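Local structure of CsuC (6FJY) at residues F172-A177 / F194-S199. The protein acts as the periplasmic chaperone of the archaic Csu pilus, binding the tip adhesin CsuE in a pre-assembly complex, probably by donor-strand complementation. Residues are numbered along the deposited sequence; the frame is centred on the assembly and turned at random.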
# COMPACT_ATOMS: atom_id res chain seq x y z
N PHE A 172 5.36 -15.43 6.23
CA PHE A 172 3.94 -15.64 6.51
C PHE A 172 3.19 -16.12 5.27
O PHE A 172 3.61 -15.93 4.13
CB PHE A 172 3.29 -14.35 7.01
CG PHE A 172 3.17 -13.27 5.96
CD1 PHE A 172 4.26 -12.45 5.66
CD2 PHE A 172 1.99 -13.09 5.26
CE1 PHE A 172 4.16 -11.45 4.69
CE2 PHE A 172 1.88 -12.09 4.28
CZ PHE A 172 2.97 -11.27 4.00
N ALA A 173 2.02 -16.71 5.53
CA ALA A 173 1.05 -17.05 4.51
C ALA A 173 -0.23 -16.27 4.79
O ALA A 173 -0.67 -16.21 5.94
CB ALA A 173 0.76 -18.56 4.50
N ARG A 174 -0.78 -15.64 3.76
CA ARG A 174 -2.09 -15.00 3.82
C ARG A 174 -3.03 -15.86 2.97
O ARG A 174 -3.00 -15.79 1.74
CB ARG A 174 -2.06 -13.54 3.37
CG ARG A 174 -3.39 -12.80 3.57
CD ARG A 174 -3.35 -11.28 3.28
NE ARG A 174 -2.35 -10.92 2.29
CZ ARG A 174 -1.30 -10.14 2.53
NH1 ARG A 174 -1.10 -9.63 3.73
NH2 ARG A 174 -0.43 -9.89 1.56
N LEU A 175 -3.82 -16.69 3.64
CA LEU A 175 -4.67 -17.66 2.99
C LEU A 175 -6.08 -17.10 2.83
O LEU A 175 -6.60 -16.45 3.75
CB LEU A 175 -4.72 -18.96 3.78
CG LEU A 175 -3.39 -19.67 4.03
CD1 LEU A 175 -3.65 -20.91 4.86
CD2 LEU A 175 -2.68 -20.01 2.73
N SER A 176 -6.69 -17.36 1.67
CA SER A 176 -8.01 -16.84 1.35
C SER A 176 -9.03 -17.97 1.26
O SER A 176 -9.96 -18.02 2.06
CB SER A 176 -7.97 -16.01 0.06
OG SER A 176 -7.46 -16.76 -1.03
N ALA A 177 -8.91 -18.86 0.28
CA ALA A 177 -9.88 -19.93 0.07
C ALA A 177 -9.19 -21.27 0.28
O ALA A 177 -8.09 -21.49 -0.24
CB ALA A 177 -10.51 -19.86 -1.32
N PHE A 194 -9.95 -13.87 4.98
CA PHE A 194 -8.56 -14.27 4.91
C PHE A 194 -8.18 -14.97 6.20
O PHE A 194 -8.94 -14.99 7.18
CB PHE A 194 -7.63 -13.07 4.63
CG PHE A 194 -7.66 -12.01 5.70
CD1 PHE A 194 -6.86 -12.11 6.83
CD2 PHE A 194 -8.45 -10.87 5.55
CE1 PHE A 194 -6.88 -11.11 7.81
CE2 PHE A 194 -8.46 -9.87 6.52
CZ PHE A 194 -7.68 -9.99 7.66
N GLY A 195 -7.00 -15.57 6.19
CA GLY A 195 -6.40 -16.10 7.40
C GLY A 195 -4.89 -15.99 7.34
O GLY A 195 -4.27 -16.36 6.34
N TYR A 196 -4.29 -15.51 8.43
CA TYR A 196 -2.85 -15.34 8.53
C TYR A 196 -2.27 -16.52 9.29
O TYR A 196 -2.78 -16.88 10.35
CB TYR A 196 -2.48 -14.04 9.24
CG TYR A 196 -2.44 -12.82 8.37
CD1 TYR A 196 -1.31 -12.50 7.61
CD2 TYR A 196 -3.54 -11.97 8.29
CE1 TYR A 196 -1.28 -11.37 6.79
CE2 TYR A 196 -3.53 -10.85 7.48
CZ TYR A 196 -2.40 -10.54 6.74
OH TYR A 196 -2.40 -9.42 5.95
N VAL A 197 -1.24 -17.14 8.72
CA VAL A 197 -0.39 -18.08 9.44
C VAL A 197 1.01 -17.49 9.43
O VAL A 197 1.73 -17.56 8.43
CB VAL A 197 -0.42 -19.49 8.84
CG1 VAL A 197 0.27 -20.47 9.76
CG2 VAL A 197 -1.86 -19.92 8.60
N LEU A 198 1.41 -16.91 10.55
CA LEU A 198 2.70 -16.25 10.64
C LEU A 198 3.83 -17.27 10.58
O LEU A 198 3.66 -18.46 10.86
CB LEU A 198 2.78 -15.43 11.93
CG LEU A 198 1.87 -14.20 12.03
CD1 LEU A 198 2.03 -13.54 13.38
CD2 LEU A 198 2.16 -13.17 10.91
N SER A 199 5.01 -16.77 10.21
CA SER A 199 6.21 -17.59 10.12
C SER A 199 6.53 -18.27 11.45
O SER A 199 6.44 -17.66 12.52
CB SER A 199 7.40 -16.72 9.72
OG SER A 199 7.67 -15.81 10.76
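Two hydrogen-bonded pairs fix the register of strands 173-175 and 195-197, which run antiparallel at 156°. Ala-173 and Val-197 exchange nearly straight N-H···O bonds, Ala-173 N to Val-197 O and Val-197 N to Ala-173 O both 3.0 Å; Ala-173 N stands above the carbonyl plane of Val-197, whereas Val-197 N lies in that of Ala-173. At the second pair, Leu-175 N meets Gly-195 O at 2.8 Å, while the return bond from Gly-195 N to Leu-175 O is short, 2.6 Å, but bent to 141°. Between them sits the non-hydrogen-bonded pair Arg-174 and Tyr-196, whose side chains leave the sheet side by side. With CG anti to the backbone N (chi1 -174°), Arg-174 lays its CG over one face of the phenol ring, 4.2 Å from the Tyr-196 centroid, a CH-pi contact. The chain then bends at chi3, so that Arg-174 NH1 donates to Tyr-196 OH at 2.6 Å. The hydroxyl lies in the guanidinium plane, which stands almost perpendicular to the ring. Phe-172 CE2 sits over one guanidinium face, and Phe-172 CD2 reaches the edge of the Tyr-196 ring, 4.0 Å from Tyr-196 CE1.

Backbone bonds of Arg-174 with Ser-226 and of Ser-176 with Val-224 carry the pair on to strand 220-225, in the second Ig-like domain of a PapD-type chaperone. The opposite face, Ala-173, Leu-175 and Val-197, packs on Leu-149. Ser-226 O also takes Arg-174 NH2, and Tyr-9 adds a cation-pi contact; Phe-172 stacks with Phe-121 and Tyr-196 meets Trp-40 edge-to-face, both from the N-terminal domain, while Tyr-196 OH also hydrogen-bonds the partner chain's backbone.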